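Local coordinates for glycoside hydrolase family protein (Novosphingobium sp. PP1Y, PDB 6Q2F) that probably hydrolyses alpha-L-rhamnosides, releasing rhamnose from glycosidic substrates, at residues L128-S133 with E477-M482; L103-P108 with P457-L462; W427-L432 with Q436-L441; G210-P215 with W531-T536. All coordinates share one frame; numbering follows the deposited sequence.

Contact 1. Residues L128-S133 with E477-M482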
loop_
_atom_site.group_PDB
_atom_site.type_symbol
_atom_site.label_atom_id
_atom_site.label_comp_id
_atom_site.label_asym_id
_atom_site.label_seq_id
_atom_site.Cartn_x
_atom_site.Cartn_y
_atom_site.Cartn_z
ATOM N N LEU A 128 -7.491 21.191 2.880
ATOM C CA LEU A 128 -8.560 20.360 2.336
ATOM C C LEU A 128 -8.072 19.651 1.080
ATOM O O LEU A 128 -7.519 20.289 0.178
ATOM C CB LEU A 128 -9.801 21.200 2.031
ATOM C CG LEU A 128 -10.921 20.486 1.272
ATOM C CD1 LEU A 128 -11.412 19.264 2.047
ATOM C CD2 LEU A 128 -12.085 21.436 1.009
ATOM N N ALA A 129 -8.270 18.336 1.028
ATOM C CA ALA A 129 -7.967 17.540 -0.150
ATOM C C ALA A 129 -9.222 16.848 -0.673
ATOM O O ALA A 129 -10.182 16.600 0.063
ATOM C CB ALA A 129 -6.898 16.474 0.160
ATOM N N ILE A 130 -9.193 16.535 -1.965
ATOM C CA ILE A 130 -10.219 15.720 -2.605
ATOM C C ILE A 130 -9.541 14.544 -3.279
ATOM O O ILE A 130 -8.352 14.578 -3.586
ATOM C CB ILE A 130 -11.043 16.517 -3.631
ATOM C CG1 ILE A 130 -10.108 17.081 -4.723
ATOM C CG2 ILE A 130 -11.790 17.614 -2.926
ATOM C CD1 ILE A 130 -10.872 17.752 -5.885
ATOM N N ALA A 131 -10.319 13.490 -3.505
ATOM C CA ALA A 131 -9.823 12.368 -4.281
ATOM C C ALA A 131 -9.791 12.741 -5.763
ATOM O O ALA A 131 -10.423 13.707 -6.198
ATOM C CB ALA A 131 -10.704 11.139 -4.075
ATOM N N ALA A 132 -9.051 11.948 -6.540
ATOM C CA ALA A 132 -8.857 12.216 -7.965
ATOM C C ALA A 132 -10.006 11.702 -8.833
ATOM O O ALA A 132 -9.890 11.710 -10.057
ATOM C CB ALA A 132 -7.519 11.621 -8.432
ATOM N N SER A 133 -11.112 11.264 -8.239
ATOM C CA SER A 133 -12.262 10.787 -8.995
ATOM C C SER A 133 -13.483 10.857 -8.091
ATOM O O SER A 133 -13.349 10.842 -6.865
ATOM C CB SER A 133 -12.056 9.343 -9.485
ATOM O OG SER A 133 -12.235 8.436 -8.394
ATOM N N GLU A 477 -8.114 17.608 -16.039
ATOM C CA GLU A 477 -8.464 19.014 -16.212
ATOM C C GLU A 477 -9.969 19.203 -16.114
ATOM O O GLU A 477 -10.443 20.147 -15.472
ATOM C CB GLU A 477 -7.929 19.557 -17.543
ATOM C CG GLU A 477 -6.393 19.740 -17.503
ATOM C CD GLU A 477 -5.804 20.290 -18.793
ATOM O OE1 GLU A 477 -6.471 20.216 -19.850
ATOM O OE2 GLU A 477 -4.660 20.795 -18.733
ATOM N N HIS A 478 -10.736 18.294 -16.714
ATOM C CA HIS A 478 -12.184 18.369 -16.601
ATOM C C HIS A 478 -12.610 18.186 -15.152
ATOM O O HIS A 478 -13.455 18.929 -14.643
ATOM C CB HIS A 478 -12.842 17.306 -17.480
ATOM C CG HIS A 478 -14.333 17.407 -17.507
ATOM N ND1 HIS A 478 -15.142 16.757 -16.597
ATOM C CD2 HIS A 478 -15.158 18.121 -18.304
ATOM C CE1 HIS A 478 -16.404 17.055 -16.848
ATOM N NE2 HIS A 478 -16.442 17.878 -17.880
ATOM N N TYR A 479 -12.019 17.202 -14.468
ATOM C CA TYR A 479 -12.424 16.912 -13.099
ATOM C C TYR A 479 -12.164 18.109 -12.202
ATOM O O TYR A 479 -13.027 18.515 -11.415
ATOM C CB TYR A 479 -11.666 15.694 -12.596
ATOM C CG TYR A 479 -11.971 15.315 -11.164
ATOM C CD1 TYR A 479 -13.214 14.818 -10.805
ATOM C CD2 TYR A 479 -11.001 15.419 -10.179
ATOM C CE1 TYR A 479 -13.485 14.436 -9.493
ATOM C CE2 TYR A 479 -11.254 15.043 -8.858
ATOM C CZ TYR A 479 -12.507 14.554 -8.523
ATOM O OH TYR A 479 -12.763 14.190 -7.225
ATOM N N ILE A 480 -10.972 18.698 -12.319
ATOM C CA ILE A 480 -10.642 19.879 -11.534
ATOM C C ILE A 480 -11.589 21.028 -11.870
ATOM O O ILE A 480 -12.027 21.769 -10.980
ATOM C CB ILE A 480 -9.165 20.241 -11.755
ATOM C CG1 ILE A 480 -8.292 19.176 -11.073
ATOM C CG2 ILE A 480 -8.854 21.648 -11.220
ATOM C CD1 ILE A 480 -6.796 19.342 -11.294
ATOM N N GLY A 481 -11.954 21.161 -13.152
ATOM C CA GLY A 481 -12.963 22.145 -13.538
ATOM C C GLY A 481 -14.280 21.987 -12.793
ATOM O O GLY A 481 -14.914 22.977 -12.428
HETATM N N MSE A 482 -14.720 20.757 -12.575
HETATM C CA MSE A 482 -15.943 20.532 -11.826
HETATM C C MSE A 482 -15.836 21.073 -10.404
HETATM O O MSE A 482 -16.791 21.658 -9.899
HETATM C CB MSE A 482 -16.284 19.034 -11.778
HETATM C CG MSE A 482 -16.757 18.463 -13.123
HETATM SE SE MSE A 482 -16.578 16.527 -13.185
HETATM C CE MSE A 482 -17.117 16.108 -11.341
#

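Contact 2. Residues L103-P108 with P457-L462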
loop_
_atom_site.group_PDB
_atom_site.type_symbol
_atom_site.label_atom_id
_atom_site.label_comp_id
_atom_site.label_asym_id
_atom_site.label_seq_id
_atom_site.Cartn_x
_atom_site.Cartn_y
_atom_site.Cartn_z
ATOM N N LEU A 103 -28.037 14.685 -0.173
ATOM C CA LEU A 103 -27.420 15.598 -1.124
ATOM C C LEU A 103 -26.736 14.764 -2.196
ATOM O O LEU A 103 -25.834 13.982 -1.891
ATOM C CB LEU A 103 -26.424 16.515 -0.412
ATOM C CG LEU A 103 -27.024 17.488 0.612
ATOM C CD1 LEU A 103 -25.967 18.257 1.374
ATOM C CD2 LEU A 103 -28.030 18.421 -0.014
ATOM N N VAL A 104 -27.178 14.915 -3.446
ATOM C CA VAL A 104 -26.671 14.101 -4.547
ATOM C C VAL A 104 -25.451 14.782 -5.160
ATOM O O VAL A 104 -25.491 15.973 -5.505
ATOM C CB VAL A 104 -27.770 13.858 -5.593
ATOM C CG1 VAL A 104 -27.210 13.115 -6.813
ATOM C CG2 VAL A 104 -28.902 13.055 -4.943
ATOM N N TYR A 105 -24.385 14.007 -5.335
ATOM C CA TYR A 105 -23.102 14.477 -5.852
ATOM C C TYR A 105 -23.248 15.419 -7.045
ATOM O O TYR A 105 -23.861 15.064 -8.052
ATOM C CB TYR A 105 -22.269 13.258 -6.245
ATOM C CG TYR A 105 -20.894 13.592 -6.774
ATOM C CD1 TYR A 105 -19.875 13.955 -5.913
ATOM C CD2 TYR A 105 -20.601 13.501 -8.126
ATOM C CE1 TYR A 105 -18.589 14.245 -6.386
ATOM C CE2 TYR A 105 -19.305 13.766 -8.607
ATOM C CZ TYR A 105 -18.331 14.148 -7.723
ATOM O OH TYR A 105 -17.083 14.436 -8.183
HETATM N N MSE A 106 -22.670 16.614 -6.911
HETATM C CA MSE A 106 -22.612 17.662 -7.930
HETATM C C MSE A 106 -23.939 18.344 -8.285
HETATM O O MSE A 106 -23.961 19.111 -9.231
HETATM C CB MSE A 106 -21.976 17.143 -9.241
HETATM C CG MSE A 106 -20.430 16.989 -9.149
HETATM SE SE MSE A 106 -19.458 18.669 -8.862
HETATM C CE MSE A 106 -17.793 17.953 -8.071
ATOM N N THR A 107 -25.025 18.075 -7.555
ATOM C CA THR A 107 -26.211 18.908 -7.685
ATOM C C THR A 107 -25.987 20.239 -6.970
ATOM O O THR A 107 -25.094 20.353 -6.125
ATOM C CB THR A 107 -27.441 18.227 -7.094
ATOM O OG1 THR A 107 -27.205 17.955 -5.711
ATOM C CG2 THR A 107 -27.763 16.932 -7.846
ATOM N N PRO A 108 -26.781 21.267 -7.300
ATOM C CA PRO A 108 -26.602 22.568 -6.627
ATOM C C PRO A 108 -26.460 22.497 -5.112
ATOM O O PRO A 108 -25.511 23.069 -4.568
ATOM C CB PRO A 108 -27.854 23.335 -7.064
ATOM C CG PRO A 108 -28.019 22.861 -8.518
ATOM C CD PRO A 108 -27.708 21.379 -8.447
ATOM N N PRO A 457 -24.440 6.378 -10.163
ATOM C CA PRO A 457 -24.320 6.083 -11.600
ATOM C C PRO A 457 -23.981 7.286 -12.462
ATOM O O PRO A 457 -23.149 7.160 -13.368
ATOM C CB PRO A 457 -25.701 5.513 -11.941
ATOM C CG PRO A 457 -26.151 4.878 -10.646
ATOM C CD PRO A 457 -25.659 5.785 -9.573
ATOM N N GLU A 458 -24.566 8.424 -12.182
ATOM C CA GLU A 458 -24.321 9.619 -12.959
ATOM C C GLU A 458 -22.887 10.110 -12.913
ATOM O O GLU A 458 -22.472 10.845 -13.741
ATOM C CB GLU A 458 -25.242 10.745 -12.522
ATOM C CG GLU A 458 -26.593 10.278 -12.057
ATOM C CD GLU A 458 -26.590 9.817 -10.623
ATOM O OE1 GLU A 458 -26.596 10.659 -9.708
ATOM O OE2 GLU A 458 -26.587 8.608 -10.426
ATOM N N ALA A 459 -22.163 9.722 -11.895
ATOM C CA ALA A 459 -20.784 10.139 -11.680
ATOM C C ALA A 459 -19.835 8.962 -11.809
ATOM O O ALA A 459 -18.705 9.012 -11.309
ATOM C CB ALA A 459 -20.637 10.793 -10.303
ATOM N N THR A 460 -20.310 7.887 -12.424
ATOM C CA THR A 460 -19.574 6.646 -12.610
ATOM C C THR A 460 -19.310 6.474 -14.095
ATOM O O THR A 460 -20.230 6.628 -14.904
ATOM C CB THR A 460 -20.379 5.448 -12.088
ATOM O OG1 THR A 460 -20.450 5.505 -10.664
ATOM C CG2 THR A 460 -19.724 4.144 -12.491
ATOM N N GLY A 461 -18.071 6.166 -14.448
ATOM C CA GLY A 461 -17.741 5.919 -15.840
ATOM C C GLY A 461 -16.332 5.380 -15.946
ATOM O O GLY A 461 -15.673 5.105 -14.945
ATOM N N LEU A 462 -15.866 5.255 -17.178
ATOM C CA LEU A 462 -14.622 4.541 -17.435
ATOM C C LEU A 462 -13.437 5.154 -16.695
ATOM O O LEU A 462 -13.257 6.375 -16.675
ATOM C CB LEU A 462 -14.342 4.532 -18.934
ATOM C CG LEU A 462 -15.406 3.800 -19.745
ATOM C CD1 LEU A 462 -15.140 3.998 -21.243
ATOM C CD2 LEU A 462 -15.384 2.310 -19.386
HETATM O O HOH W 1 -24.386 12.671 -9.211
#

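Contact 3. Residues W427-L432 with Q436-L441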
loop_
_atom_site.group_PDB
_atom_site.type_symbol
_atom_site.label_atom_id
_atom_site.label_comp_id
_atom_site.label_asym_id
_atom_site.label_seq_id
_atom_site.Cartn_x
_atom_site.Cartn_y
_atom_site.Cartn_z
ATOM N N TRP A 427 -3.251 -8.248 -50.456
ATOM C CA TRP A 427 -1.905 -8.773 -50.283
ATOM C C TRP A 427 -1.653 -9.960 -51.197
ATOM O O TRP A 427 -2.496 -10.847 -51.332
ATOM C CB TRP A 427 -1.669 -9.171 -48.822
ATOM C CG TRP A 427 -0.290 -9.618 -48.507
ATOM C CD1 TRP A 427 0.879 -9.016 -48.878
ATOM C CD2 TRP A 427 0.076 -10.738 -47.694
ATOM N NE1 TRP A 427 1.951 -9.712 -48.368
ATOM C CE2 TRP A 427 1.481 -10.771 -47.634
ATOM C CE3 TRP A 427 -0.651 -11.725 -47.019
ATOM C CZ2 TRP A 427 2.172 -11.748 -46.929
ATOM C CZ3 TRP A 427 0.038 -12.696 -46.324
ATOM C CH2 TRP A 427 1.434 -12.702 -46.287
ATOM N N ALA A 428 -0.479 -9.964 -51.817
ATOM C CA ALA A 428 -0.003 -11.121 -52.567
ATOM C C ALA A 428 0.918 -11.907 -51.643
ATOM O O ALA A 428 2.072 -11.527 -51.427
ATOM C CB ALA A 428 0.706 -10.692 -53.846
ATOM N N ALA A 429 0.400 -12.999 -51.088
ATOM C CA ALA A 429 1.146 -13.804 -50.133
ATOM C C ALA A 429 2.341 -14.447 -50.822
ATOM O O ALA A 429 2.161 -15.317 -51.682
ATOM C CB ALA A 429 0.244 -14.869 -49.513
ATOM N N PRO A 430 3.568 -14.048 -50.488
ATOM C CA PRO A 430 4.730 -14.626 -51.171
ATOM C C PRO A 430 4.804 -16.132 -50.970
ATOM O O PRO A 430 4.340 -16.679 -49.963
ATOM C CB PRO A 430 5.929 -13.910 -50.531
ATOM C CG PRO A 430 5.406 -13.181 -49.358
ATOM C CD PRO A 430 3.944 -12.957 -49.578
ATOM N N LYS A 431 5.366 -16.801 -51.971
ATOM C CA LYS A 431 5.537 -18.244 -51.934
ATOM C C LYS A 431 6.454 -18.653 -50.786
ATOM O O LYS A 431 7.378 -17.931 -50.407
ATOM C CB LYS A 431 6.114 -18.731 -53.263
ATOM C CG LYS A 431 5.554 -20.039 -53.783
ATOM C CD LYS A 431 5.979 -20.261 -55.240
ATOM C CE LYS A 431 5.541 -21.628 -55.764
ATOM N NZ LYS A 431 6.325 -22.741 -55.153
ATOM N N LEU A 432 6.199 -19.829 -50.242
ATOM C CA LEU A 432 6.941 -20.338 -49.106
ATOM C C LEU A 432 7.474 -21.722 -49.428
ATOM O O LEU A 432 6.954 -22.400 -50.321
ATOM C CB LEU A 432 6.056 -20.412 -47.850
ATOM C CG LEU A 432 5.659 -19.109 -47.156
ATOM C CD1 LEU A 432 4.509 -19.355 -46.199
ATOM C CD2 LEU A 432 6.838 -18.507 -46.409
ATOM N N GLN A 436 4.822 -25.141 -45.135
ATOM C CA GLN A 436 4.925 -23.847 -44.462
ATOM C C GLN A 436 3.838 -22.944 -45.028
ATOM O O GLN A 436 3.849 -22.646 -46.228
ATOM C CB GLN A 436 6.307 -23.239 -44.689
ATOM C CG GLN A 436 6.994 -22.688 -43.459
ATOM C CD GLN A 436 8.453 -22.347 -43.722
ATOM O OE1 GLN A 436 9.225 -23.196 -44.168
ATOM N NE2 GLN A 436 8.833 -21.100 -43.452
ATOM N N HIS A 437 2.903 -22.508 -44.187
ATOM C CA HIS A 437 1.859 -21.590 -44.629
ATOM C C HIS A 437 1.965 -20.258 -43.896
ATOM O O HIS A 437 2.792 -20.071 -42.996
ATOM C CB HIS A 437 0.465 -22.206 -44.451
ATOM C CG HIS A 437 0.051 -22.406 -43.026
ATOM N ND1 HIS A 437 0.397 -23.527 -42.302
ATOM C CD2 HIS A 437 -0.722 -21.652 -42.207
ATOM C CE1 HIS A 437 -0.124 -23.443 -41.090
ATOM N NE2 HIS A 437 -0.810 -22.316 -41.008
ATOM N N TRP A 438 1.123 -19.315 -44.316
ATOM C CA TRP A 438 1.094 -17.981 -43.737
ATOM C C TRP A 438 0.089 -17.901 -42.596
ATOM O O TRP A 438 -0.987 -18.505 -42.648
ATOM C CB TRP A 438 0.746 -16.930 -44.794
ATOM C CG TRP A 438 1.898 -16.537 -45.663
ATOM C CD1 TRP A 438 2.132 -16.931 -46.954
ATOM C CD2 TRP A 438 2.982 -15.671 -45.305
ATOM N NE1 TRP A 438 3.297 -16.360 -47.417
ATOM C CE2 TRP A 438 3.839 -15.587 -46.423
ATOM C CE3 TRP A 438 3.313 -14.961 -44.149
ATOM C CZ2 TRP A 438 4.998 -14.818 -46.414
ATOM C CZ3 TRP A 438 4.470 -14.200 -44.142
ATOM C CH2 TRP A 438 5.295 -14.133 -45.267
ATOM N N ARG A 439 0.410 -17.075 -41.631
ATOM C CA ARG A 439 -0.481 -16.795 -40.556
ATOM C C ARG A 439 -0.624 -15.304 -40.539
ATOM O O ARG A 439 0.331 -14.601 -40.525
ATOM C CB ARG A 439 0.098 -17.268 -39.266
ATOM C CG ARG A 439 -0.900 -17.415 -38.167
ATOM C CD ARG A 439 -0.411 -18.539 -37.325
ATOM N NE ARG A 439 -0.869 -18.450 -35.977
ATOM C CZ ARG A 439 -0.328 -19.129 -34.983
ATOM N NH1 ARG A 439 0.691 -19.942 -35.199
ATOM N NH2 ARG A 439 -0.824 -19.004 -33.765
ATOM N N VAL A 440 -1.855 -14.848 -40.539
ATOM C CA VAL A 440 -2.130 -13.448 -40.523
ATOM C C VAL A 440 -2.825 -13.117 -39.226
ATOM O O VAL A 440 -3.843 -13.659 -38.903
ATOM C CB VAL A 440 -2.995 -13.038 -41.696
ATOM C CG1 VAL A 440 -3.171 -11.546 -41.733
ATOM C CG2 VAL A 440 -2.379 -13.534 -42.972
ATOM N N LEU A 441 -2.231 -12.188 -38.516
ATOM C CA LEU A 441 -2.711 -11.759 -37.243
ATOM C C LEU A 441 -3.264 -10.365 -37.311
ATOM O O LEU A 441 -2.583 -9.449 -37.684
ATOM C CB LEU A 441 -1.534 -11.800 -36.297
ATOM C CG LEU A 441 -1.701 -11.699 -34.816
ATOM C CD1 LEU A 441 -2.929 -12.440 -34.406
ATOM C CD2 LEU A 441 -0.508 -12.322 -34.162
#

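Contact 4. Residues G210-P215 with W531-T536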
loop_
_atom_site.group_PDB
_atom_site.type_symbol
_atom_site.label_atom_id
_atom_site.label_comp_id
_atom_site.label_asym_id
_atom_site.label_seq_id
_atom_site.Cartn_x
_atom_site.Cartn_y
_atom_site.Cartn_z
ATOM N N GLY A 210 -3.029 -3.230 -35.721
ATOM C CA GLY A 210 -2.244 -3.510 -36.902
ATOM C C GLY A 210 -2.513 -4.911 -37.406
ATOM O O GLY A 210 -3.269 -5.682 -36.812
ATOM N N VAL A 211 -1.868 -5.222 -38.528
ATOM C CA VAL A 211 -1.960 -6.528 -39.159
ATOM C C VAL A 211 -0.549 -7.033 -39.379
ATOM O O VAL A 211 0.280 -6.338 -39.978
ATOM C CB VAL A 211 -2.731 -6.464 -40.483
ATOM C CG1 VAL A 211 -2.983 -7.856 -41.029
ATOM C CG2 VAL A 211 -4.041 -5.748 -40.262
ATOM N N LEU A 212 -0.269 -8.227 -38.887
ATOM C CA LEU A 212 1.028 -8.852 -39.048
ATOM C C LEU A 212 0.837 -10.190 -39.736
ATOM O O LEU A 212 -0.162 -10.881 -39.521
ATOM C CB LEU A 212 1.734 -9.055 -37.708
ATOM C CG LEU A 212 1.916 -7.802 -36.861
ATOM C CD1 LEU A 212 2.408 -8.203 -35.488
ATOM C CD2 LEU A 212 2.878 -6.810 -37.548
ATOM N N ALA A 213 1.791 -10.534 -40.585
ATOM C CA ALA A 213 1.828 -11.841 -41.212
ATOM C C ALA A 213 3.215 -12.420 -41.013
ATOM O O ALA A 213 4.212 -11.693 -40.980
ATOM C CB ALA A 213 1.484 -11.780 -42.702
ATOM N N PHE A 214 3.272 -13.738 -40.877
ATOM C CA PHE A 214 4.540 -14.411 -40.660
ATOM C C PHE A 214 4.384 -15.863 -41.066
ATOM O O PHE A 214 3.290 -16.426 -40.935
ATOM C CB PHE A 214 4.992 -14.294 -39.200
ATOM C CG PHE A 214 3.923 -14.640 -38.196
ATOM C CD1 PHE A 214 3.773 -15.943 -37.754
ATOM C CD2 PHE A 214 3.075 -13.665 -37.698
ATOM C CE1 PHE A 214 2.794 -16.276 -36.823
ATOM C CE2 PHE A 214 2.094 -13.990 -36.766
ATOM C CZ PHE A 214 1.956 -15.302 -36.331
ATOM N N PRO A 215 5.437 -16.481 -41.586
ATOM C CA PRO A 215 5.352 -17.891 -41.970
ATOM C C PRO A 215 5.289 -18.780 -40.744
ATOM O O PRO A 215 5.802 -18.449 -39.672
ATOM C CB PRO A 215 6.645 -18.130 -42.761
ATOM C CG PRO A 215 7.177 -16.750 -43.078
ATOM C CD PRO A 215 6.727 -15.885 -41.949
ATOM N N TRP A 531 7.661 -8.789 -32.563
ATOM C CA TRP A 531 7.457 -9.577 -31.358
ATOM C C TRP A 531 6.010 -9.600 -30.885
ATOM O O TRP A 531 5.656 -10.469 -30.077
ATOM C CB TRP A 531 8.362 -9.049 -30.242
ATOM C CG TRP A 531 9.800 -9.112 -30.638
ATOM C CD1 TRP A 531 10.530 -8.124 -31.243
ATOM C CD2 TRP A 531 10.686 -10.230 -30.482
ATOM N NE1 TRP A 531 11.817 -8.557 -31.464
ATOM C CE2 TRP A 531 11.939 -9.845 -31.011
ATOM C CE3 TRP A 531 10.545 -11.515 -29.937
ATOM C CZ2 TRP A 531 13.044 -10.699 -31.014
ATOM C CZ3 TRP A 531 11.641 -12.362 -29.933
ATOM C CH2 TRP A 531 12.875 -11.953 -30.477
ATOM N N LEU A 532 5.161 -8.705 -31.393
ATOM C CA LEU A 532 3.757 -8.686 -30.984
ATOM C C LEU A 532 3.083 -10.055 -30.984
ATOM O O LEU A 532 2.257 -10.291 -30.086
ATOM C CB LEU A 532 2.964 -7.716 -31.868
ATOM C CG LEU A 532 3.422 -6.258 -31.796
ATOM C CD1 LEU A 532 2.543 -5.377 -32.656
ATOM C CD2 LEU A 532 3.436 -5.763 -30.361
ATOM N N PRO A 533 3.366 -10.987 -31.913
ATOM C CA PRO A 533 2.659 -12.279 -31.858
ATOM C C PRO A 533 2.842 -13.017 -30.549
ATOM O O PRO A 533 1.971 -13.811 -30.175
ATOM C CB PRO A 533 3.262 -13.052 -33.039
ATOM C CG PRO A 533 3.663 -11.997 -33.994
ATOM C CD PRO A 533 4.195 -10.894 -33.131
ATOM N N ALA A 534 3.942 -12.766 -29.833
ATOM C CA ALA A 534 4.130 -13.364 -28.514
ATOM C C ALA A 534 3.039 -12.946 -27.543
ATOM O O ALA A 534 2.680 -13.714 -26.643
ATOM C CB ALA A 534 5.503 -12.980 -27.957
ATOM N N LEU A 535 2.526 -11.724 -27.680
ATOM C CA LEU A 535 1.442 -11.261 -26.817
ATOM C C LEU A 535 0.172 -12.075 -27.008
ATOM O O LEU A 535 -0.721 -12.023 -26.150
ATOM C CB LEU A 535 1.132 -9.791 -27.098
ATOM C CG LEU A 535 2.227 -8.787 -26.787
ATOM C CD1 LEU A 535 1.964 -7.490 -27.516
ATOM C CD2 LEU A 535 2.269 -8.557 -25.276
ATOM N N THR A 536 0.063 -12.814 -28.115
ATOM C CA THR A 536 -1.102 -13.638 -28.395
ATOM C C THR A 536 -0.820 -15.128 -28.259
ATOM O O THR A 536 -1.690 -15.936 -28.592
ATOM C CB THR A 536 -1.629 -13.356 -29.803
ATOM O OG1 THR A 536 -0.748 -13.956 -30.759
ATOM C CG2 THR A 536 -1.693 -11.865 -30.060
#

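Contact 1. Residues L128-S133 with E477-M482
Tyr479 reaches from its helix to the backbone of Ala131 and Ala132, and its hydroxyl marks the tight part of the contact. With CG anti to the backbone N (chi1 178°), the ring extends away from the helix, and Tyr479 OH donates a hydrogen bond to Ala131 O at 2.6 Å. The donor stands 42° out of the carbonyl plane, so the bond misses the lone-pair direction although it is short. Ala132 O lies over one face of the ring, towards its rim, and the same oxygen accepts a hydrogen bond from Tyr475. Ser133 continues the wrap, its carbonyl carbon C lying 3.8 Å from Tyr479 CE1. Strand 127-131 and strand 497-502 are parallel neighbours in the (beta/alpha)8 barrel, and helix 469-487 belongs to the beta-alpha-beta crossover between them, which a very long insertion interrupts ahead of the helix. The tyrosine thus ties that late helix back to the carboxyl end of the strand that opened the unit, with the side chain of Ala131 about 10 Å from the bound sodium ion. A phenylalanine in its place would lack the hydroxyl, and the buried Ala131 O would probably lose the donor that fixes it against the helix. Packing is slacker towards Ile130, whose CD1 comes no nearer than 4.0 Å to Tyr479 CE2. Farther out, Glu477 and His478 lie on the exposed side of the helix.

Contact 2. Residues L103-P108 with P457-L462
Val104 and Tyr105 meet Glu458 and Ala459 in a small, partly buried loop-to-loop contact at the rim of the (beta/alpha)8 barrel. Both loops lead into helices of the barrel: residues 103-108 end the loop that leads from strand 85-91 into helix 108-124, and residues 457-462 belong to the return from the long insertion into helix 469-487. The inner half is apolar. Ala459 CB rests 3.5 Å from Tyr105 CD2 and only slightly farther from CE2, so the methyl group sits against the CD2-CE2 bond, obliquely to the ring. Tyr105 CG is anti to the backbone N (chi1 -179°), which carries the ring out of its turn towards Ala459, while Met106, a selenomethionine, lays its CG over one ring face. Beyond the two loops, Trp110 meets Tyr105 edge-to-face, and Pro134 touches both Tyr105 and Ala459.

The outer half is more polar and more exposed. Glu458 bends at chi2 (82°), bringing OE1 within 3.8 Å of Val104 CG1, the two side chains crossing at about a right angle. No direct hydrogen bond joins the segments; instead one water donates to Tyr105 O at 2.7 Å and to Glu458 OE1 at 3.0 Å. The backbone that presents Tyr105 is a type II beta turn from Val104 to Thr107, the residue at the N-cap position of helix 108-124. Val104 O is gripped twice by Thr107, through N and through OG1, the latter bond being 2.6 Å long, in the carbonyl plane and on a lone pair.

Contact 3. Residues W427-L432 with Q436-L441
Trp438 lies between Trp427 and Leu432, one on each face of its indole, while Pro430 meets its edge. Trp427 arrives edge first: its CH2 stands over the centre of the Trp438 ring system, 3.5 Å from Trp438 CD2, in a T-shaped stack whose planes meet at 79°. On the opposite face Leu432 CD1 makes a CH-pi contact, 3.6 Å from the centroid of the Trp438 five-membered ring and close to its normal.

What fixes the indole's rotation between these two neighbours is its own N-H. Trp438 NE1 donates to Pro430 O at 2.8 Å with an almost straight bond (178°), the acceptor lying in the plane of the ring and the donor in that of the carbonyl. The proline adds an apolar touch, its CG 3.4 Å from Trp438 CZ2, and Ala429 CB approaches Trp438 CD1 at 3.8 Å. Trp438 has CG anti to its carbonyl carbon (chi1 -80°), which lifts the indole off the strand towards the incoming chain. Further along the strand, Val440 CG2 rests 4.2 Å from Trp427 CZ3.

The two segments run roughly antiparallel, joined by a short connection, yet side chains rather than a ladder of backbone bonds hold them together. Their backbone partners lie elsewhere: strand 428-429 pairs with strand 164-165, whereas strand 436-447 lies between strands 151-160 and 206-217 in a four-stranded antiparallel sheet. Pro215 of strand 206-217 and Leu160 of strand 151-160 also touch Trp438.

Contact 4. Residues G210-P215 with W531-T536
Leu212 and Phe214 reach Leu532 and Pro533 through different first torsions. Leu212 has CG anti to its carbonyl carbon (chi1 -56°) and CD1 extended beyond it, so that this one methyl group does the touching. In Phe214, by contrast, CG sits between the backbone N and the carbonyl carbon (chi1 49°), which carries the ring alongside the pyrrolidine of Pro533. The two residues alternate with Ala213 along the strand and therefore project from the same face of the sheet.

Leu212 CD1 lies 3.7 Å from Leu532 CB and 4.0 Å from Pro533 CD, entering where the two residues join; its side chain crosses both at about a right angle. The Phe214 ring and the Pro533 ring pass alongside one another, pointing opposite ways, with Phe214 CE2 3.8 Å from Pro533 CG and 4.0 Å from its CB. An alanine at Phe214 would take away the ring, and the buried flank of Pro533 is likely to be left with a gap on that side. No hydrogen bond crosses this wholly buried contact.

Residues 531-536 coil through successive bonds spanning three residues, and Pro533 O accepts hydrogen bonds from both Thr536 N and Thr536 OG1, the hydroxyl at 2.8 Å. Behind, Trp531 and Leu535 pack on helix 543-575. The contact is thus a sheet-to-loop interface, setting the face of an antiparallel beta sheet from the long insertion against a connection between strands 497-502 and 579-582 of the (beta/alpha)8 barrel.

Overall arrangement
From the N terminus, the chain lays down 103-108, 128-133 and 210-215 before any of the four contacts closes. Contact 3 closes first, a short local loop from 427-432 to 436-441, nested inside the spans of the other three. Contact 2 closes next at 457-462, contact 1 at 477-482 and contact 4 at 531-536, so these three long loops cross one another in turn. Contacts 1 and 2 touch at the barrel rim, where Met482 and Tyr479 reach Tyr105. Contacts 3 and 4 lie on neighbouring strands, 436-447 and 206-217, of the inserted sheet; their centres lie about 41 to 52 Å from those of the barrel pair.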